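Local coordinates for protein putative branched-chain amino acid ABC transporter (Chromobacterium violaceum, PDB 4PYR) that probably serves as an LppC-family lipoprotein with a periplasmic-binding-protein-like fold, perhaps regulating an enzyme, and binds glutathione between its lobes, at residues A[161-164]-A[165-168]; A[221-224]-A[225-229]; A[241-244]-A[245-249]. All coordinates share one frame; numbering follows the deposited sequence.

Contact 1: A[161-164]-A[165-168]; sequences ANDM and APLL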
loop_
_atom_site.group_PDB
_atom_site.type_symbol
_atom_site.label_atom_id
_atom_site.label_comp_id
_atom_site.label_asym_id
_atom_site.label_seq_id
_atom_site.Cartn_x
_atom_site.Cartn_y
_atom_site.Cartn_z
ATOM N N ALA A 161 -19.814 12.576 14.950
ATOM C CA ALA A 161 -20.571 13.406 13.978
ATOM C C ALA A 161 -21.720 14.252 14.564
ATOM O O ALA A 161 -22.018 15.337 14.033
ATOM C CB ALA A 161 -21.095 12.492 12.874
ATOM N N ASN A 162 -22.406 13.809 15.639
ATOM C CA ASN A 162 -23.552 14.484 16.205
ATOM C C ASN A 162 -23.217 15.438 17.362
ATOM O O ASN A 162 -24.078 16.136 17.893
ATOM C CB ASN A 162 -24.561 13.433 16.672
ATOM C CG ASN A 162 -24.933 12.479 15.555
ATOM O OD1 ASN A 162 -25.326 12.916 14.470
ATOM N ND2 ASN A 162 -24.765 11.180 15.786
ATOM N N ASP A 163 -21.921 15.491 17.681
ATOM C CA ASP A 163 -21.480 16.438 18.694
ATOM C C ASP A 163 -19.985 16.712 18.567
ATOM O O ASP A 163 -19.104 16.071 19.204
ATOM C CB ASP A 163 -21.853 15.953 20.097
ATOM C CG ASP A 163 -21.368 16.876 21.172
ATOM O OD1 ASP A 163 -21.482 18.114 20.996
ATOM O OD2 ASP A 163 -20.900 16.362 22.206
HETATM N N MSE A 164 -19.675 17.656 17.683
HETATM C CA MSE A 164 -18.311 17.865 17.253
HETATM C C MSE A 164 -17.674 18.889 18.199
HETATM O O MSE A 164 -16.444 19.027 18.202
HETATM C CB MSE A 164 -18.303 18.162 15.728
HETATM C CG MSE A 164 -17.840 16.974 14.806
HETATM SE SE MSE A 164 -17.570 17.770 13.071
HETATM C CE MSE A 164 -16.196 19.004 13.726
ATOM N N ALA A 165 -18.444 19.539 19.063
ATOM C CA ALA A 165 -17.882 20.572 19.932
ATOM C C ALA A 165 -16.705 20.113 20.824
ATOM O O ALA A 165 -15.685 20.781 20.871
ATOM C CB ALA A 165 -18.970 21.235 20.749
ATOM N N PRO A 166 -16.854 18.988 21.541
ATOM C CA PRO A 166 -15.744 18.506 22.375
ATOM C C PRO A 166 -14.475 18.278 21.575
ATOM O O PRO A 166 -13.413 18.720 21.991
ATOM C CB PRO A 166 -16.293 17.204 22.967
ATOM C CG PRO A 166 -17.766 17.422 22.997
ATOM C CD PRO A 166 -18.032 18.126 21.680
ATOM N N LEU A 167 -14.592 17.680 20.387
ATOM C CA LEU A 167 -13.438 17.479 19.517
ATOM C C LEU A 167 -12.814 18.800 19.045
ATOM O O LEU A 167 -11.614 18.970 19.042
ATOM C CB LEU A 167 -13.849 16.631 18.308
ATOM C CG LEU A 167 -12.711 16.092 17.443
ATOM C CD1 LEU A 167 -13.121 14.765 16.818
ATOM C CD2 LEU A 167 -12.244 17.084 16.407
ATOM N N LEU A 168 -13.639 19.773 18.672
ATOM C CA LEU A 168 -13.097 21.069 18.326
ATOM C C LEU A 168 -12.374 21.749 19.481
ATOM O O LEU A 168 -11.402 22.436 19.255
ATOM C CB LEU A 168 -14.209 21.989 17.808
ATOM C CG LEU A 168 -14.963 21.439 16.597
ATOM C CD1 LEU A 168 -16.054 22.418 16.182
ATOM C CD2 LEU A 168 -14.082 21.098 15.418
HETATM O O HOH W 1 -16.627 15.616 19.736
#

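Contact 2: A[221-224]-A[225-229]; sequences DMPW and FLMPA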
loop_
_atom_site.group_PDB
_atom_site.type_symbol
_atom_site.label_atom_id
_atom_site.label_comp_id
_atom_site.label_asym_id
_atom_site.label_seq_id
_atom_site.Cartn_x
_atom_site.Cartn_y
_atom_site.Cartn_z
ATOM N N ASP A 221 1.245 9.474 0.119
ATOM C CA ASP A 221 0.728 8.586 -0.895
ATOM C C ASP A 221 1.872 8.214 -1.841
ATOM O O ASP A 221 2.990 8.672 -1.673
ATOM C CB ASP A 221 -0.431 9.267 -1.680
ATOM C CG ASP A 221 -1.452 8.284 -2.246
ATOM O OD1 ASP A 221 -1.204 7.085 -2.344
ATOM O OD2 ASP A 221 -2.579 8.744 -2.602
HETATM N N MSE A 222 1.566 7.410 -2.828
HETATM C CA MSE A 222 2.513 6.958 -3.805
HETATM C C MSE A 222 3.184 8.035 -4.614
HETATM O O MSE A 222 2.543 8.982 -5.043
HETATM C CB MSE A 222 1.801 6.110 -4.835
HETATM C CG MSE A 222 1.157 4.893 -4.216
HETATM SE SE MSE A 222 0.565 3.792 -5.721
HETATM C CE MSE A 222 0.131 2.264 -4.531
ATOM N N PRO A 223 4.488 7.881 -4.897
ATOM C CA PRO A 223 5.155 8.702 -5.937
ATOM C C PRO A 223 4.369 8.747 -7.239
ATOM O O PRO A 223 4.344 9.802 -7.924
ATOM C CB PRO A 223 6.498 7.979 -6.141
ATOM C CG PRO A 223 6.743 7.388 -4.814
ATOM C CD PRO A 223 5.410 6.895 -4.303
ATOM N N TRP A 224 3.688 7.647 -7.552
ATOM C CA TRP A 224 2.900 7.564 -8.765
ATOM C C TRP A 224 1.925 8.763 -8.913
ATOM O O TRP A 224 1.688 9.241 -10.048
ATOM C CB TRP A 224 2.131 6.245 -8.781
ATOM C CG TRP A 224 1.385 6.002 -10.055
ATOM C CD1 TRP A 224 0.028 5.959 -10.224
ATOM C CD2 TRP A 224 1.959 5.708 -11.328
ATOM N NE1 TRP A 224 -0.273 5.673 -11.538
ATOM C CE2 TRP A 224 0.897 5.506 -12.232
ATOM C CE3 TRP A 224 3.261 5.622 -11.798
ATOM C CZ2 TRP A 224 1.109 5.246 -13.574
ATOM C CZ3 TRP A 224 3.460 5.342 -13.130
ATOM C CH2 TRP A 224 2.406 5.151 -13.985
ATOM N N PHE A 225 1.362 9.208 -7.788
ATOM C CA PHE A 225 0.472 10.377 -7.766
ATOM C C PHE A 225 1.197 11.679 -7.418
ATOM O O PHE A 225 0.879 12.754 -7.960
ATOM C CB PHE A 225 -0.662 10.164 -6.731
ATOM C CG PHE A 225 -1.489 8.919 -6.971
ATOM C CD1 PHE A 225 -2.171 8.722 -8.129
ATOM C CD2 PHE A 225 -1.564 7.952 -6.001
ATOM C CE1 PHE A 225 -2.934 7.582 -8.324
ATOM C CE2 PHE A 225 -2.285 6.793 -6.199
ATOM C CZ PHE A 225 -2.988 6.615 -7.349
ATOM N N LEU A 226 2.133 11.633 -6.481
ATOM C CA LEU A 226 2.679 12.848 -5.887
ATOM C C LEU A 226 3.978 13.383 -6.522
ATOM O O LEU A 226 4.368 14.502 -6.210
ATOM C CB LEU A 226 2.911 12.636 -4.391
ATOM C CG LEU A 226 1.658 12.363 -3.584
ATOM C CD1 LEU A 226 2.008 12.119 -2.135
ATOM C CD2 LEU A 226 0.669 13.514 -3.732
HETATM N N MSE A 227 4.667 12.564 -7.320
HETATM C CA MSE A 227 5.993 12.921 -7.820
HETATM C C MSE A 227 6.054 12.648 -9.297
HETATM O O MSE A 227 6.675 11.692 -9.735
HETATM C CB MSE A 227 7.008 12.062 -7.056
HETATM C CG MSE A 227 7.070 12.459 -5.596
HETATM SE SE MSE A 227 8.496 11.385 -4.725
HETATM C CE MSE A 227 10.070 12.145 -5.632
ATOM N N PRO A 228 5.397 13.504 -10.116
ATOM C CA PRO A 228 5.380 13.289 -11.555
ATOM C C PRO A 228 6.774 13.192 -12.168
ATOM O O PRO A 228 6.957 12.446 -13.142
ATOM C CB PRO A 228 4.629 14.514 -12.114
ATOM C CG PRO A 228 4.292 15.371 -10.953
ATOM C CD PRO A 228 4.526 14.611 -9.695
ATOM N N ALA A 229 7.744 13.898 -11.581
ATOM C CA ALA A 229 9.114 13.907 -12.106
ATOM C C ALA A 229 10.078 12.879 -11.472
ATOM O O ALA A 229 11.290 12.913 -11.726
ATOM C CB ALA A 229 9.693 15.303 -12.009
#

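Contact 3: A[241-244]-A[245-249]; sequences APLT and RQTER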
loop_
_atom_site.group_PDB
_atom_site.type_symbol
_atom_site.label_atom_id
_atom_site.label_comp_id
_atom_site.label_asym_id
_atom_site.label_seq_id
_atom_site.Cartn_x
_atom_site.Cartn_y
_atom_site.Cartn_z
ATOM N N ALA A 241 -7.438 3.694 -18.869
ATOM C CA ALA A 241 -8.682 4.134 -18.249
ATOM C C ALA A 241 -8.357 5.028 -17.067
ATOM O O ALA A 241 -7.438 4.749 -16.299
ATOM C CB ALA A 241 -9.519 2.946 -17.793
ATOM N N PRO A 242 -9.083 6.127 -16.937
ATOM C CA PRO A 242 -9.101 6.904 -15.723
ATOM C C PRO A 242 -9.555 5.995 -14.602
ATOM O O PRO A 242 -10.703 5.518 -14.627
ATOM C CB PRO A 242 -10.166 7.954 -16.031
ATOM C CG PRO A 242 -9.916 8.193 -17.455
ATOM C CD PRO A 242 -9.830 6.820 -17.998
ATOM N N LEU A 243 -8.694 5.740 -13.637
ATOM C CA LEU A 243 -9.082 4.878 -12.530
ATOM C C LEU A 243 -9.323 5.725 -11.301
ATOM O O LEU A 243 -8.719 6.813 -11.145
ATOM C CB LEU A 243 -7.973 3.848 -12.251
ATOM C CG LEU A 243 -7.600 2.915 -13.418
ATOM C CD1 LEU A 243 -6.315 2.162 -13.108
ATOM C CD2 LEU A 243 -8.712 1.936 -13.827
ATOM N N THR A 244 -10.171 5.218 -10.404
ATOM C CA THR A 244 -10.198 5.700 -9.030
ATOM C C THR A 244 -8.790 5.661 -8.512
ATOM O O THR A 244 -8.016 4.906 -9.042
ATOM C CB THR A 244 -11.195 4.858 -8.140
ATOM O OG1 THR A 244 -10.769 3.477 -8.131
ATOM C CG2 THR A 244 -12.567 4.932 -8.664
ATOM N N ARG A 245 -8.496 6.474 -7.509
ATOM C CA ARG A 245 -7.206 6.383 -6.860
ATOM C C ARG A 245 -6.974 4.962 -6.343
ATOM O O ARG A 245 -5.864 4.434 -6.480
ATOM C CB ARG A 245 -7.099 7.427 -5.745
ATOM C CG ARG A 245 -6.968 8.828 -6.267
ATOM C CD ARG A 245 -5.603 9.185 -6.789
ATOM N NE ARG A 245 -5.560 10.615 -7.074
ATOM C CZ ARG A 245 -5.906 11.176 -8.229
ATOM N NH1 ARG A 245 -6.329 10.441 -9.249
ATOM N NH2 ARG A 245 -5.856 12.503 -8.354
ATOM N N GLN A 246 -8.024 4.363 -5.772
ATOM C CA GLN A 246 -7.972 3.000 -5.208
ATOM C C GLN A 246 -7.450 2.020 -6.243
ATOM O O GLN A 246 -6.459 1.302 -6.037
ATOM C CB GLN A 246 -9.380 2.591 -4.756
ATOM C CG GLN A 246 -9.504 1.399 -3.813
ATOM C CD GLN A 246 -10.910 1.263 -3.255
ATOM O OE1 GLN A 246 -11.861 1.002 -3.997
ATOM N NE2 GLN A 246 -11.055 1.445 -1.947
ATOM N N THR A 247 -8.109 2.016 -7.387
ATOM C CA THR A 247 -7.772 1.142 -8.501
ATOM C C THR A 247 -6.410 1.426 -9.177
ATOM O O THR A 247 -5.637 0.514 -9.475
ATOM C CB THR A 247 -8.864 1.193 -9.559
ATOM O OG1 THR A 247 -10.126 0.935 -8.936
ATOM C CG2 THR A 247 -8.630 0.203 -10.625
ATOM N N GLU A 248 -6.141 2.696 -9.469
ATOM C CA GLU A 248 -4.862 3.103 -10.013
ATOM C C GLU A 248 -3.716 2.708 -9.075
ATOM O O GLU A 248 -2.628 2.420 -9.557
ATOM C CB GLU A 248 -4.845 4.594 -10.275
ATOM C CG GLU A 248 -3.575 5.007 -10.972
ATOM C CD GLU A 248 -3.683 6.282 -11.781
ATOM O OE1 GLU A 248 -4.702 6.989 -11.677
ATOM O OE2 GLU A 248 -2.726 6.557 -12.540
ATOM N N ARG A 249 -3.957 2.666 -7.758
ATOM C CA ARG A 249 -2.931 2.153 -6.850
ATOM C C ARG A 249 -2.601 0.715 -7.234
ATOM O O ARG A 249 -1.455 0.324 -7.072
ATOM C CB ARG A 249 -3.289 2.269 -5.349
ATOM C CG ARG A 249 -3.184 3.706 -4.810
ATOM C CD ARG A 249 -3.401 3.869 -3.307
ATOM N NE ARG A 249 -3.581 5.286 -3.095
ATOM C CZ ARG A 249 -4.774 5.876 -3.045
ATOM N NH1 ARG A 249 -5.894 5.149 -3.070
ATOM N NH2 ARG A 249 -4.846 7.189 -2.919
HETATM O O HOH W 2 -6.425 7.625 -9.903
HETATM O O HOH W 3 -6.049 7.180 -13.801
HETATM O O HOH W 4 -12.581 2.242 -6.538
#

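Contact 1: A[161-164]-A[165-168]
The start of helix 165-172, entered from the loop that follows strand 155-158 in a periplasmic-binding-protein-like lobe, is where Met164 meets Leu168 and Asp163 meets Pro166. A direct backbone bond joins the first turn: Leu168 N gives its proton to Met164 O at 2.9 Å. A second link runs through a water that donates to Asp163 O and accepts from Leu167 N at 3.0 Å, so the amide of Leu167 is tied back to the loop by way of solvent. Around this backbone frame the side chains divide into two groups. Asp163 has its CG opposite the backbone N (chi1 178°), which brings the carboxylate against the proline ring, the two side chains crossing at about a right angle, with Asp163 OD2 3.4 Å from Pro166 CG. Met164, a selenomethionine, is buried; beyond the loop and the first turn it packs on Phe159 and on Leu189 and Ala192 of helix 183-192, while Leu167 also rests on Phe159 and Leu189. The selenomethionine chain bends at its last torsion (chi3 60°) and carries its methyl up against a leucine methyl, the two side chains crossing at a slant, a tight approach of 3.4 Å between Met164 CE and Leu168 CD2.

Contact 2: A[221-224]-A[225-229]
A short helical turn, 223-226, follows strand 218-220 of the mixed sheet, and the contact is the local folding of that turn upon itself, with Phe225 lying among Asp221, Met222 and Trp224. Met222 is the N-cap residue, and its carbonyl oxygen serves two amides: Leu226 N approaches in the carbonyl plane at 3.0 Å, whereas Phe225 N comes from above that plane through a more bent bond (N-H...O 142°). One residue on, Met227 N reaches Pro223 O at 2.8 Å as the chain leaves helical geometry.

The aromatic pair is T-shaped. Trp224 presents the CD1 edge of its five-membered ring to one face of Phe225, near the rim, with centroids 5.3 Å apart and planes 70° apart. Its indole NE1 probably hydrogen-bonds to Glu248 OE2, and Arg238 adds a cation-pi contact. Phe225 has CG anti to its carbonyl carbon (chi1 -57°), which runs its ring alongside the extended selenomethionine chain of Met222, pointing the same way. The resulting Met-aromatic contact is oblique, with Met222 SE 5.1 Å from the ring centroid. Met222 also packs on Leu104, a glutathione-binding residue, its side chain about 8 Å from the bound ligand.

Asp221 is buried, and its carboxylate is gripped at both oxygens. OD1 accepts from Met222 N at 2.8 Å on its anti side, tilted out of the carboxylate plane, while OD2 is engaged by Arg249 and Asn206; these would be expected to stabilise the negative charge. The carboxylate also meets the phenylalanine ring obliquely, with Asp221 OD2 3.6 Å from Phe225 CD2. Leu226 reaches back to the same residue, its methyl CD1 3.8 Å from Asp221 CB.

Contact 3: A[241-244]-A[245-249]
Leu243 and Thr244 meet the next turn of chain through apolar packing, direct hydrogen bonds and water bridges. The apolar part belongs to Leu243, whose two methyls part company: CD2 lies 3.6 Å from Thr247 CG2, while CD1 sits over the backbone at Glu248 CA. The leucine and threonine side chains cross at about a right angle, and both also touch Val21 of helix 16-33.

Direct hydrogen bonds centre on Thr244, the N-cap of helix 245-265. Its OG1 takes the position between the backbone N and the carbonyl carbon (chi1 60°), from which it accepts the amide proton of Thr247 at a separation of 3.1 Å between Thr247 N and Thr244 OG1. The two hydroxyls are also close, with Thr244 OG1 2.7 Å from Thr247 OG1. Thr244 O receives Glu248 N at 2.9 Å, the first regular turn of the helix.

Water adds further links. One molecule donates to Leu243 O and Glu248 OE1 and accepts from Arg245 NH1 at 2.9 Å, lying in the plane of the guanidinium at its edge. A second accepts from Leu243 N and donates to the same Glu248 OE1, so this carboxylate oxygen is reached by two waters while OE2 faces Trp224 NE1. A third water lies 2.7 Å from Thr244 OG1; its link to Gln246 OE1 is less certain, since that side chain adopts two conformations.

Followed from the N terminus, the three contacts come in series, none enclosing or crossing another, and each turns a loop or strand end into a helix. Contact 1 leads from strand 155-158 into helix 165-172, at an outlying part of the chain about 31 Å from its centre. Contact 2 comes after strand 218-220, and contact 3 starts helix 245-265; their centres are 13 Å apart. These two meet directly: Asp221 OD2 and Arg249 NH2 form a salt bridge at 2.8 Å, Phe225 CE1 meets Arg245 CD and Phe225 CE2 meets Arg249 CG. Together they join the short turn to the long helix near the glutathione site, whereas contact 1 touches neither.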